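Local structure of putative exported protein (Bordetella parapertussis, 3OCJ) at residues A[57-60]-A[61-65]; A[11-15]-A[16-20]. The protein is of unknown function but probably acts as an S-adenosylmethionine-dependent methyltransferase, and has palmitic acid bound. All coordinates share one frame; numbering follows the deposited sequence.

Interaction 2 comes first along the chain, where a loop runs into the start of helix 15-33; interaction 1 follows at the C-terminal end of helix 55-63. Their centres lie about 12 Å apart on the same side of the molecule, and the two helices pack directly on each other: Leu62 CD2 rests 3.3 Å from Leu19 N, and Arg58 CD 3.5 Å from Leu19 CD2. Both belong to the helical N-terminal part that precedes the methyltransferase-type sheet. Interaction 1 is partly buried and borders the bound palmitic acid, whereas interaction 2 is a surface contact on the outer flank, so helix 55-63 lies between the bound palmitic acid and helix 15-33.

Interaction 1 of 2, residues A[57-60]-A[61-65]; sequences GRFL and LLYRG. With PLM (palmitic acid), chain D.
Residues 57-63 form the last turns of an alpha helix, in which Gly57 O, Arg58 O and Phe59 O accept from Leu61 N, Leu62 N and Tyr63 N, and Arg64 N reaches Leu60 O (2.8 Å) by a more bent bond, with an angle of 135° at the hydrogen. The main side-chain contact is between Phe59 and Tyr63, one turn apart. Phe59 holds its CG anti to the backbone N (chi1 -172°), which swings its ring toward the C-terminal end of the helix, where Tyr63 presents an edge. Tyr63 CD2 stands over the centre of the Phe59 ring, 3.5 Å from Phe59 CE1; with centroids 4.7 Å apart and planes at 60°, this is an edge-to-face pair. The slightly positive C-H edge of Tyr63 suits the electron-rich face of Phe59. At the rim of the same Phe59 ring, near its plane, Gly65 O lies 3.2 Å from CE2, where the slightly positive ring hydrogens suit a carbonyl; this oxygen is buried without a hydrogen-bond partner. Leu60 CD2 also touches Gly65 O, at 3.4 Å. The other branch of Leu60 serves the ligand: CD1 packs 3.6 Å from palmitic acid CC, and Gly57 CA comes equally close to palmitic acid CF, so that with no side chain it is the backbone carbon itself that meets the acyl tail. Arg58 and Arg64 turn their polar ends elsewhere, NH1 of Arg58 to Ala52 O and NH2 of Arg64 to Gln262 O, while Leu61 packs against helix 41-53. Arg64 leaves helical geometry with positive phi, ending the helix before the extended Gly65. The arrangement is the C-terminal end of a helix packed on several sides, with an i to i+4 aromatic pair, and one side of it touches the bound palmitic acid.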
loop_
_atom_site.group_PDB
_atom_site.type_symbol
_atom_site.label_atom_id
_atom_site.label_comp_id
_atom_site.label_asym_id
_atom_site.label_seq_id
_atom_site.Cartn_x
_atom_site.Cartn_y
_atom_site.Cartn_z
ATOM N N GLY A 57 6.067 -14.356 -0.658
ATOM C CA GLY A 57 5.563 -14.964 -1.871
ATOM C C GLY A 57 4.361 -15.851 -1.613
ATOM O O GLY A 57 3.385 -15.795 -2.356
ATOM N N ARG A 58 4.446 -16.679 -0.570
ATOM C CA ARG A 58 3.334 -17.547 -0.202
ATOM C C ARG A 58 2.122 -16.734 0.216
ATOM O O ARG A 58 0.988 -17.058 -0.160
ATOM C CB ARG A 58 3.733 -18.506 0.919
ATOM C CG ARG A 58 4.719 -19.562 0.485
ATOM C CD ARG A 58 4.905 -20.625 1.557
ATOM N NE ARG A 58 5.638 -20.144 2.725
ATOM C CZ ARG A 58 6.965 -20.159 2.835
ATOM N NH1 ARG A 58 7.712 -20.591 1.830
ATOM N NH2 ARG A 58 7.543 -19.723 3.948
ATOM N N PHE A 59 2.352 -15.676 0.990
ATOM C CA PHE A 59 1.252 -14.822 1.422
ATOM C C PHE A 59 0.537 -14.217 0.208
ATOM O O PHE A 59 -0.696 -14.175 0.148
ATOM C CB PHE A 59 1.747 -13.707 2.356
ATOM C CG PHE A 59 0.633 -12.916 2.991
ATOM C CD1 PHE A 59 0.153 -13.265 4.244
ATOM C CD2 PHE A 59 0.050 -11.856 2.325
ATOM C CE1 PHE A 59 -0.898 -12.561 4.823
ATOM C CE2 PHE A 59 -1.003 -11.140 2.905
ATOM C CZ PHE A 59 -1.470 -11.502 4.162
ATOM N N LEU A 60 1.308 -13.753 -0.765
ATOM C CA LEU A 60 0.730 -13.172 -1.971
ATOM C C LEU A 60 0.009 -14.203 -2.833
ATOM O O LEU A 60 -1.054 -13.916 -3.365
ATOM C CB LEU A 60 1.806 -12.461 -2.786
ATOM C CG LEU A 60 2.293 -11.173 -2.112
ATOM C CD1 LEU A 60 3.581 -10.678 -2.754
ATOM C CD2 LEU A 60 1.202 -10.108 -2.145
ATOM N N LEU A 61 0.564 -15.407 -2.954
ATOM C CA LEU A 61 -0.107 -16.440 -3.737
ATOM C C LEU A 61 -1.465 -16.756 -3.122
ATOM O O LEU A 61 -2.447 -16.947 -3.838
ATOM C CB LEU A 61 0.737 -17.718 -3.789
ATOM C CG LEU A 61 1.910 -17.654 -4.771
ATOM C CD1 LEU A 61 2.925 -18.739 -4.444
ATOM C CD2 LEU A 61 1.407 -17.792 -6.206
ATOM N N LEU A 62 -1.500 -16.808 -1.792
ATOM C CA LEU A 62 -2.721 -17.170 -1.057
ATOM C C LEU A 62 -3.747 -16.054 -1.067
ATOM O O LEU A 62 -4.931 -16.286 -1.340
ATOM C CB LEU A 62 -2.399 -17.498 0.400
ATOM C CG LEU A 62 -1.881 -18.891 0.701
ATOM C CD1 LEU A 62 -1.321 -18.948 2.108
ATOM C CD2 LEU A 62 -3.014 -19.898 0.533
ATOM N N TYR A 63 -3.304 -14.840 -0.744
ATOM C CA TYR A 63 -4.238 -13.759 -0.419
ATOM C C TYR A 63 -4.276 -12.630 -1.440
ATOM O O TYR A 63 -5.168 -11.779 -1.398
ATOM C CB TYR A 63 -3.960 -13.217 0.993
ATOM C CG TYR A 63 -3.895 -14.341 2.013
ATOM C CD1 TYR A 63 -5.000 -15.156 2.249
ATOM C CD2 TYR A 63 -2.721 -14.608 2.711
ATOM C CE1 TYR A 63 -4.928 -16.208 3.156
ATOM C CE2 TYR A 63 -2.648 -15.650 3.629
ATOM C CZ TYR A 63 -3.746 -16.442 3.845
ATOM O OH TYR A 63 -3.663 -17.482 4.757
ATOM N N ARG A 64 -3.277 -12.583 -2.324
ATOM C CA ARG A 64 -3.303 -11.694 -3.488
ATOM C C ARG A 64 -3.393 -10.210 -3.119
ATOM O O ARG A 64 -3.938 -9.390 -3.853
ATOM C CB ARG A 64 -4.403 -12.121 -4.466
ATOM C CG ARG A 64 -4.209 -13.565 -4.933
ATOM C CD ARG A 64 -5.181 -13.980 -6.027
ATOM N NE ARG A 64 -6.567 -13.860 -5.608
ATOM C CZ ARG A 64 -7.424 -12.976 -6.111
ATOM N NH1 ARG A 64 -8.671 -12.939 -5.669
ATOM N NH2 ARG A 64 -7.039 -12.135 -7.059
ATOM N N GLY A 65 -2.819 -9.884 -1.972
ATOM C CA GLY A 65 -2.690 -8.506 -1.533
ATOM C C GLY A 65 -1.782 -8.454 -0.317
ATOM O O GLY A 65 -1.280 -9.486 0.142
HETATM C C1 PLM D . -0.752 -2.414 -0.916
HETATM O O1 PLM D . -0.164 -1.446 -0.392
HETATM O O2 PLM D . -1.565 -3.060 -0.221
HETATM C C2 PLM D . -0.504 -2.831 -2.356
HETATM C C3 PLM D . 0.693 -2.129 -2.999
HETATM C C4 PLM D . 0.999 -2.832 -4.321
HETATM C C5 PLM D . 2.019 -2.100 -5.183
HETATM C C6 PLM D . 3.406 -2.076 -4.548
HETATM C C7 PLM D . 3.778 -3.389 -3.871
HETATM C C8 PLM D . 3.948 -4.552 -4.843
HETATM C C9 PLM D . 4.359 -5.777 -4.034
HETATM C CA PLM D . 4.995 -6.869 -4.882
HETATM C CB PLM D . 5.875 -7.745 -3.998
HETATM C CC PLM D . 6.180 -9.087 -4.642
HETATM C CD PLM D . 7.022 -9.943 -3.705
HETATM C CE PLM D . 7.173 -11.344 -4.289
HETATM C CF PLM D . 7.580 -12.353 -3.226
HETATM C CG PLM D . 8.916 -12.018 -2.584
#

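Interaction 2 of 2, residues A[11-15]-A[16-20]; sequences SHRAA and SADLA
Ser11 and Asp18 meet through their side chains across the start of a helix: Ser11 OG donates to Asp18 OD2 in a very short hydrogen bond of 2.5 Å. Ser11 extends OG anti to its own N (chi1 175°), and the same oxygen accepts from Arg13 N at 3.2 Å, closing an ST turn. A small hydroxyl suits this place because it can give and take at once. Asp18 OD2 has a second donor in a water, 2.7 Å away, that also donates to Arg13 O. The other carboxylate oxygen, Asp18 OD1, faces Arg13 NH1 at 3.6 Å, a long salt bridge in which guanidinium and carboxylate planes stand 81° apart. Arg13 bends at chi3 (75°), folding its guanidinium back over Ala17, whose CB lies against one face, 3.6 Å from NH2; alanine's short methyl fits beneath the flat group. Ala14 is the N-cap residue, and its carbonyl accepts from Asp18 N at 3.3 Å. Asp18 stands four residues after the N-cap; its carboxylate reaches back toward the helix start, where the dipole might help it modestly. Helix 15-33 then runs on beside helix 55-63, with Ala15 against Tyr63 and Asp18 against Leu62.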
loop_
_atom_site.group_PDB
_atom_site.type_symbol
_atom_site.label_atom_id
_atom_site.label_comp_id
_atom_site.label_asym_id
_atom_site.label_seq_id
_atom_site.Cartn_x
_atom_site.Cartn_y
_atom_site.Cartn_z
ATOM N N SER A 11 -12.030 -19.640 4.107
ATOM C CA SER A 11 -11.531 -21.004 4.035
ATOM C C SER A 11 -11.197 -21.536 5.411
ATOM O O SER A 11 -10.360 -20.977 6.121
ATOM C CB SER A 11 -10.288 -21.105 3.157
ATOM O OG SER A 11 -9.776 -22.428 3.209
ATOM N N HIS A 12 -11.869 -22.629 5.748
ATOM C CA HIS A 12 -11.697 -23.395 6.974
ATOM C C HIS A 12 -10.550 -24.410 6.877
ATOM O O HIS A 12 -10.371 -25.233 7.766
ATOM C CB HIS A 12 -12.989 -24.162 7.289
ATOM C CG HIS A 12 -14.181 -23.281 7.510
ATOM N ND1 HIS A 12 -14.782 -22.572 6.491
ATOM C CD2 HIS A 12 -14.884 -22.998 8.630
ATOM C CE1 HIS A 12 -15.803 -21.891 6.976
ATOM N NE2 HIS A 12 -15.887 -22.130 8.270
ATOM N N ARG A 13 -9.793 -24.356 5.791
ATOM C CA ARG A 13 -8.723 -25.327 5.567
ATOM C C ARG A 13 -7.415 -24.792 6.118
ATOM O O ARG A 13 -7.282 -23.596 6.352
ATOM C CB ARG A 13 -8.543 -25.571 4.075
ATOM C CG ARG A 13 -9.784 -26.107 3.399
ATOM C CD ARG A 13 -9.592 -26.204 1.901
ATOM N NE ARG A 13 -8.737 -27.330 1.554
ATOM C CZ ARG A 13 -8.262 -27.577 0.341
ATOM N NH1 ARG A 13 -8.509 -26.733 -0.660
ATOM N NH2 ARG A 13 -7.516 -28.644 0.138
ATOM N N ALA A 14 -6.447 -25.679 6.319
ATOM C CA ALA A 14 -5.089 -25.223 6.605
ATOM C C ALA A 14 -4.582 -24.356 5.458
ATOM O O ALA A 14 -4.836 -24.644 4.282
ATOM C CB ALA A 14 -4.170 -26.421 6.783
ATOM N N ALA A 15 -3.835 -23.306 5.786
ATOM C CA ALA A 15 -3.270 -22.454 4.748
ATOM C C ALA A 15 -2.401 -23.249 3.773
ATOM O O ALA A 15 -2.378 -22.956 2.574
ATOM C CB ALA A 15 -2.479 -21.288 5.361
ATOM N N SER A 16 -1.704 -24.267 4.263
ATOM C CA SER A 16 -0.870 -25.072 3.383
ATOM C C SER A 16 -1.712 -25.767 2.306
ATOM O O SER A 16 -1.262 -25.952 1.182
ATOM C CB SER A 16 -0.037 -26.085 4.178
ATOM O OG SER A 16 -0.860 -27.015 4.862
ATOM N N ALA A 17 -2.938 -26.166 2.650
ATOM C CA ALA A 17 -3.797 -26.833 1.672
ATOM C C ALA A 17 -4.253 -25.847 0.599
ATOM O O ALA A 17 -4.206 -26.151 -0.602
ATOM C CB ALA A 17 -5.008 -27.461 2.362
ATOM N N ASP A 18 -4.700 -24.667 1.012
ATOM C CA ASP A 18 -5.093 -23.649 0.041
ATOM C C ASP A 18 -3.901 -23.200 -0.803
ATOM O O ASP A 18 -4.037 -22.974 -2.012
ATOM C CB ASP A 18 -5.738 -22.458 0.739
ATOM C CG ASP A 18 -7.145 -22.756 1.209
ATOM O OD1 ASP A 18 -7.926 -23.302 0.408
ATOM O OD2 ASP A 18 -7.463 -22.437 2.366
ATOM N N LEU A 19 -2.728 -23.098 -0.184
ATOM C CA LEU A 19 -1.536 -22.682 -0.923
ATOM C C LEU A 19 -1.228 -23.662 -2.048
ATOM O O LEU A 19 -0.935 -23.255 -3.169
ATOM C CB LEU A 19 -0.327 -22.555 -0.002
ATOM C CG LEU A 19 0.985 -22.244 -0.731
ATOM C CD1 LEU A 19 0.957 -20.854 -1.387
ATOM C CD2 LEU A 19 2.152 -22.376 0.233
ATOM N N ALA A 20 -1.285 -24.958 -1.758
ATOM C CA ALA A 20 -0.999 -25.939 -2.792
ATOM C C ALA A 20 -1.936 -25.740 -3.978
ATOM O O ALA A 20 -1.534 -25.911 -5.126
ATOM C CB ALA A 20 -1.131 -27.356 -2.240
HETATM O O HOH W 1 -6.457 -21.493 4.676
HETATM O O HOH W 2 -4.906 -28.551 -1.871
#